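PDB 4K2P: T-lymphoma invasion and metastasis-inducing protein 1 from Homo sapiens, which probably helps activate Rac-type GTPases in cell adhesion and polarity signalling, its PH-CC-Ex region serving phosphoinositide binding and protein-protein interaction, Par-3 among the likely partners. Local coordinates for residues Y39-K44 and E110-A115; F195-A200 and G205-P210. The protein carries 5 engineered substitutions. All blocks are in the same frame, centred on the assembly; numbering follows the deposited sequence.

Contact 1 of 2, residues Y39-K44 and E110-A115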
loop_
_atom_site.group_PDB
_atom_site.type_symbol
_atom_site.label_atom_id
_atom_site.label_comp_id
_atom_site.label_asym_id
_atom_site.label_seq_id
_atom_site.Cartn_x
_atom_site.Cartn_y
_atom_site.Cartn_z
ATOM N N TYR A 39 -17.501 10.058 8.692
ATOM C CA TYR A 39 -16.602 10.884 9.472
ATOM C C TYR A 39 -16.227 12.108 8.670
ATOM O O TYR A 39 -16.251 12.087 7.448
ATOM C CB TYR A 39 -15.319 10.138 9.828
ATOM C CG TYR A 39 -15.468 8.973 10.759
ATOM C CD1 TYR A 39 -15.541 9.164 12.126
ATOM C CD2 TYR A 39 -15.489 7.672 10.273
ATOM C CE1 TYR A 39 -15.654 8.091 12.989
ATOM C CE2 TYR A 39 -15.599 6.596 11.126
ATOM C CZ TYR A 39 -15.681 6.812 12.483
ATOM O OH TYR A 39 -15.795 5.741 13.339
ATOM N N TRP A 40 -15.879 13.175 9.364
ATOM C CA TRP A 40 -15.054 14.215 8.781
ATOM C C TRP A 40 -13.598 13.742 8.865
ATOM O O TRP A 40 -13.074 13.506 9.943
ATOM C CB TRP A 40 -15.239 15.535 9.513
ATOM C CG TRP A 40 -14.498 16.660 8.886
ATOM C CD1 TRP A 40 -13.340 17.230 9.331
ATOM C CD2 TRP A 40 -14.853 17.354 7.688
ATOM N NE1 TRP A 40 -12.961 18.240 8.487
ATOM C CE2 TRP A 40 -13.872 18.336 7.469
ATOM C CE3 TRP A 40 -15.910 17.241 6.781
ATOM C CZ2 TRP A 40 -13.912 19.201 6.378
ATOM C CZ3 TRP A 40 -15.947 18.097 5.698
ATOM C CH2 TRP A 40 -14.957 19.064 5.504
ATOM N N VAL A 41 -12.961 13.575 7.722
ATOM C CA VAL A 41 -11.611 13.035 7.668
ATOM C C VAL A 41 -10.660 14.139 7.264
ATOM O O VAL A 41 -10.878 14.805 6.269
ATOM C CB VAL A 41 -11.519 11.856 6.682
ATOM C CG1 VAL A 41 -10.082 11.318 6.598
ATOM C CG2 VAL A 41 -12.474 10.761 7.111
ATOM N N SER A 42 -9.589 14.303 8.036
ATOM C CA SER A 42 -8.648 15.389 7.848
ATOM C C SER A 42 -7.214 14.867 7.818
ATOM O O SER A 42 -6.737 14.264 8.767
ATOM C CB SER A 42 -8.811 16.417 8.964
ATOM O OG SER A 42 -7.938 17.509 8.784
ATOM N N LEU A 43 -6.534 15.132 6.713
ATOM C CA LEU A 43 -5.151 14.740 6.518
ATOM C C LEU A 43 -4.228 15.851 6.979
ATOM O O LEU A 43 -4.139 16.889 6.334
ATOM C CB LEU A 43 -4.911 14.435 5.038
ATOM C CG LEU A 43 -3.488 14.105 4.601
ATOM C CD1 LEU A 43 -3.021 12.811 5.246
ATOM C CD2 LEU A 43 -3.414 14.017 3.082
ATOM N N LYS A 44 -3.531 15.627 8.086
ATOM C CA LYS A 44 -2.518 16.565 8.561
ATOM C C LYS A 44 -1.221 15.798 8.743
ATOM O O LYS A 44 -1.186 14.778 9.428
ATOM C CB LYS A 44 -2.947 17.233 9.872
ATOM N N GLU A 110 -9.987 11.240 -6.979
ATOM C CA GLU A 110 -8.640 11.468 -7.478
ATOM C C GLU A 110 -7.919 12.491 -6.613
ATOM O O GLU A 110 -6.716 12.407 -6.427
ATOM C CB GLU A 110 -8.669 11.950 -8.930
ATOM C CG GLU A 110 -8.941 10.863 -9.957
ATOM C CD GLU A 110 -9.330 11.428 -11.320
ATOM O OE1 GLU A 110 -9.370 12.669 -11.467
ATOM O OE2 GLU A 110 -9.585 10.630 -12.247
ATOM N N ASN A 111 -8.654 13.459 -6.082
ATOM C CA ASN A 111 -8.046 14.470 -5.228
ATOM C C ASN A 111 -7.571 13.886 -3.902
ATOM O O ASN A 111 -6.543 14.297 -3.375
ATOM C CB ASN A 111 -9.022 15.620 -4.981
ATOM C CG ASN A 111 -9.140 16.541 -6.175
ATOM O OD1 ASN A 111 -8.244 16.599 -7.020
ATOM N ND2 ASN A 111 -10.247 17.274 -6.250
ATOM N N TRP A 112 -8.324 12.933 -3.363
ATOM C CA TRP A 112 -7.938 12.269 -2.124
ATOM C C TRP A 112 -6.697 11.410 -2.367
ATOM O O TRP A 112 -5.779 11.393 -1.548
ATOM C CB TRP A 112 -9.091 11.420 -1.578
ATOM C CG TRP A 112 -9.993 12.165 -0.641
ATOM C CD1 TRP A 112 -11.277 12.598 -0.883
ATOM C CD2 TRP A 112 -9.677 12.581 0.692
ATOM N NE1 TRP A 112 -11.769 13.260 0.226
ATOM C CE2 TRP A 112 -10.808 13.257 1.205
ATOM C CE3 TRP A 112 -8.548 12.446 1.505
ATOM C CZ2 TRP A 112 -10.837 13.790 2.489
ATOM C CZ3 TRP A 112 -8.583 12.987 2.778
ATOM C CH2 TRP A 112 -9.718 13.643 3.259
ATOM N N ILE A 113 -6.660 10.712 -3.498
ATOM C CA ILE A 113 -5.517 9.867 -3.812
ATOM C C ILE A 113 -4.276 10.742 -3.954
ATOM O O ILE A 113 -3.211 10.414 -3.442
ATOM C CB ILE A 113 -5.748 9.041 -5.098
ATOM C CG1 ILE A 113 -6.794 7.956 -4.825
ATOM C CG2 ILE A 113 -4.443 8.389 -5.563
ATOM C CD1 ILE A 113 -7.134 7.091 -6.006
ATOM N N THR A 114 -4.441 11.882 -4.610
ATOM C CA THR A 114 -3.342 12.799 -4.851
ATOM C C THR A 114 -2.820 13.365 -3.541
ATOM O O THR A 114 -1.614 13.422 -3.334
ATOM C CB THR A 114 -3.774 13.934 -5.780
ATOM O OG1 THR A 114 -3.979 13.403 -7.091
ATOM C CG2 THR A 114 -2.719 15.030 -5.865
ATOM N N ALA A 115 -3.723 13.742 -2.643
ATOM C CA ALA A 115 -3.331 14.380 -1.389
ATOM C C ALA A 115 -2.600 13.397 -0.476
ATOM O O ALA A 115 -1.600 13.749 0.149
ATOM C CB ALA A 115 -4.543 14.952 -0.680
#

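Contact 2 of 2, residues F195-A200 and G205-P210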
loop_
_atom_site.group_PDB
_atom_site.type_symbol
_atom_site.label_atom_id
_atom_site.label_comp_id
_atom_site.label_asym_id
_atom_site.label_seq_id
_atom_site.Cartn_x
_atom_site.Cartn_y
_atom_site.Cartn_z
ATOM N N PHE A 195 6.339 3.820 -4.992
ATOM C CA PHE A 195 7.068 5.038 -5.308
ATOM C C PHE A 195 6.573 5.607 -6.622
ATOM O O PHE A 195 6.540 6.819 -6.797
ATOM C CB PHE A 195 8.578 4.796 -5.351
ATOM C CG PHE A 195 9.209 4.706 -3.991
ATOM C CD1 PHE A 195 9.280 5.821 -3.181
ATOM C CD2 PHE A 195 9.730 3.517 -3.522
ATOM C CE1 PHE A 195 9.856 5.753 -1.925
ATOM C CE2 PHE A 195 10.309 3.446 -2.262
ATOM C CZ PHE A 195 10.368 4.565 -1.467
ATOM N N ARG A 196 6.164 4.739 -7.539
ATOM C CA ARG A 196 5.618 5.202 -8.807
ATOM C C ARG A 196 4.254 5.856 -8.608
ATOM O O ARG A 196 3.857 6.733 -9.375
ATOM C CB ARG A 196 5.519 4.052 -9.801
ATOM C CG ARG A 196 6.835 3.737 -10.471
ATOM C CD ARG A 196 6.729 2.548 -11.399
ATOM N NE ARG A 196 7.995 2.320 -12.089
ATOM C CZ ARG A 196 8.397 1.151 -12.573
ATOM N NH1 ARG A 196 7.644 0.067 -12.430
ATOM N NH2 ARG A 196 9.566 1.067 -13.193
ATOM N N CYS A 197 3.534 5.427 -7.583
ATOM C CA CYS A 197 2.278 6.071 -7.245
ATOM C C CYS A 197 2.550 7.476 -6.726
ATOM O O CYS A 197 1.868 8.432 -7.106
ATOM C CB CYS A 197 1.511 5.266 -6.197
ATOM S SG CYS A 197 0.646 3.830 -6.838
ATOM N N TYR A 198 3.545 7.595 -5.850
ATOM C CA TYR A 198 3.899 8.884 -5.250
ATOM C C TYR A 198 4.354 9.858 -6.318
ATOM O O TYR A 198 3.973 11.027 -6.329
ATOM C CB TYR A 198 5.016 8.723 -4.221
ATOM C CG TYR A 198 4.684 7.866 -3.026
ATOM C CD1 TYR A 198 3.396 7.375 -2.811
ATOM C CD2 TYR A 198 5.667 7.547 -2.108
ATOM C CE1 TYR A 198 3.112 6.593 -1.704
ATOM C CE2 TYR A 198 5.398 6.777 -1.015
ATOM C CZ TYR A 198 4.123 6.292 -0.815
ATOM O OH TYR A 198 3.888 5.524 0.297
ATOM N N LEU A 199 5.183 9.358 -7.223
ATOM C CA LEU A 199 5.754 10.186 -8.269
ATOM C C LEU A 199 4.660 10.656 -9.210
ATOM O O LEU A 199 4.651 11.806 -9.632
ATOM C CB LEU A 199 6.826 9.422 -9.045
ATOM C CG LEU A 199 7.526 10.213 -10.153
ATOM C CD1 LEU A 199 8.237 11.443 -9.597
ATOM C CD2 LEU A 199 8.502 9.330 -10.895
ATOM N N ALA A 200 3.737 9.756 -9.538
ATOM C CA ALA A 200 2.654 10.077 -10.457
ATOM C C ALA A 200 1.765 11.158 -9.857
ATOM O O ALA A 200 1.294 12.058 -10.552
ATOM C CB ALA A 200 1.847 8.837 -10.776
ATOM N N GLY A 205 0.578 12.633 -13.359
ATOM C CA GLY A 205 0.513 11.569 -14.352
ATOM C C GLY A 205 -0.395 10.434 -13.913
ATOM O O GLY A 205 -0.960 10.474 -12.823
ATOM N N GLU A 206 -0.542 9.418 -14.761
ATOM C CA GLU A 206 -1.412 8.289 -14.443
ATOM C C GLU A 206 -0.678 7.296 -13.544
ATOM O O GLU A 206 0.540 7.153 -13.632
ATOM C CB GLU A 206 -1.919 7.609 -15.721
ATOM C CG GLU A 206 -0.864 6.898 -16.546
ATOM C CD GLU A 206 -1.431 6.334 -17.841
ATOM O OE1 GLU A 206 -2.673 6.275 -17.970
ATOM O OE2 GLU A 206 -0.634 5.950 -18.727
ATOM N N LEU A 207 -1.419 6.633 -12.665
ATOM C CA LEU A 207 -0.827 5.703 -11.715
ATOM C C LEU A 207 -0.355 4.435 -12.428
ATOM O O LEU A 207 -0.852 4.111 -13.502
ATOM C CB LEU A 207 -1.835 5.334 -10.627
ATOM C CG LEU A 207 -2.247 6.395 -9.605
ATOM C CD1 LEU A 207 -3.171 5.763 -8.579
ATOM C CD2 LEU A 207 -1.062 7.050 -8.928
ATOM N N PRO A 208 0.606 3.711 -11.826
ATOM C CA PRO A 208 1.120 2.476 -12.431
ATOM C C PRO A 208 0.044 1.404 -12.525
ATOM O O PRO A 208 -0.880 1.412 -11.719
ATOM C CB PRO A 208 2.238 2.048 -11.475
ATOM C CG PRO A 208 1.922 2.721 -10.191
ATOM C CD PRO A 208 1.291 4.022 -10.562
ATOM N N ASN A 209 0.181 0.493 -13.484
ATOM C CA ASN A 209 -0.842 -0.509 -13.773
ATOM C C ASN A 209 -0.997 -1.545 -12.649
ATOM O O ASN A 209 -0.042 -2.236 -12.317
ATOM C CB ASN A 209 -0.506 -1.210 -15.092
ATOM C CG ASN A 209 -1.610 -2.141 -15.561
ATOM O OD1 ASN A 209 -1.923 -3.130 -14.908
ATOM N ND2 ASN A 209 -2.209 -1.821 -16.702
ATOM N N PRO A 210 -2.209 -1.671 -12.069
ATOM C CA PRO A 210 -2.380 -2.629 -10.965
ATOM C C PRO A 210 -2.237 -4.094 -11.391
ATOM O O PRO A 210 -1.712 -4.902 -10.625
ATOM C CB PRO A 210 -3.816 -2.364 -10.476
ATOM C CG PRO A 210 -4.265 -1.116 -11.145
ATOM C CD PRO A 210 -3.472 -0.985 -12.398
#

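Contact 1 of 2, residues Y39-K44 and E110-A115
W112 and A115, one turn apart on helix 106-128, meet V41 and L43, alternate residues of strand 37-44 whose side chains start out toward the helix. This is the PH-domain arrangement in which the C-terminal helix closes one end of the β-barrel. The CB of W112 leaves the helix neither toward the strand nor away from it, and the indole then brings its six-membered ring up to the strand. Its far corner arrives edge first: CH2 of W112 lies 3.4 Å from O of V41, with that oxygen in the ring plane. CH2 of W112 also touches CG1 of V41 at 4.1 Å; with CG1 anti to the backbone N (chi1 178°), that methyl rather than CG2 meets the ring. At A115 the methyl faces the strand, and its CB meets CD2 of L43 at 4.0 Å. CD2 of L43 also sits 3.5 Å from O of A115, so the leucine tip lies against helix backbone as well as the methyl. Around this buried patch, F89 of strand 88-92 meets the W112 ring with planes about 20° apart and K10 makes a cation-pi contact with it. Strand 37-44 pairs with strands 10-23 and 47-51, which supply L14, L48 and F50 to the surrounding core.

Contact 2 of 2, residues F195-A200 and G205-P210
P208 lays its pyrrolidine ring against one side of helix 168-203, overlapping the base of R196 and the sulfur of C197. In the CC-Ex region the chain doubles back after this helix and runs extended along its last turns, so that G205, L207 and P208 come beside A200, C197 and R196 in reverse order. CG of P208 lies 3.9 Å from CB of R196 and 3.8 Å from SG of C197, and CD of the proline meets the same sulfur. The thiol reaches the ring because SG stands anti to the carbonyl carbon (chi1 -78°). An alanine in place of P208 would remove CG and CD and would probably cost the C197 sulfur its contact with the ring, thin the packing on CB of R196, and let the loop backbone turn more freely. Beyond its CB, R196 leads away from the loop as an extended chain and forms a salt bridge with E145 of helix 133-161.

L207 comes in next to the proline, its CD2 methyl settling between two helix residues one turn apart. CD2 of L207 is 3.7 Å from O of C197 and 3.9 Å from CB of A200. Q77 of strand 75-78 touches both L207 and C197, linking this turn to the PH sheet. A200 points its methyl at the returning backbone, where CB of A200 packs 3.6 Å from O of E206. At the start of the loop, the N-H of G205 donates to O of A200 over 3.0 Å, lying in the carbonyl plane on a lone pair, although the bond is bent to 131° at the hydrogen.

How the contacts relate
Contact 1 lies within the PH domain and contact 2 in the CC-Ex region, and along the chain the first closes before the second opens. Their centres are about 17 Å apart, yet they touch: CG2 of I113, on helix 106-128, packs 4.2 Å from CD1 of L207 in the loop after helix 168-203. Helix 106-128 therefore serves both, with W112 and A115 on the barrel core and I113 on the loop; further along, its H117 touches C197. The two methyls of L207 are likewise split between helix 168-203 and the PH helix. This joint is consistent with the PH and CC-Ex parts forming one continuous unit.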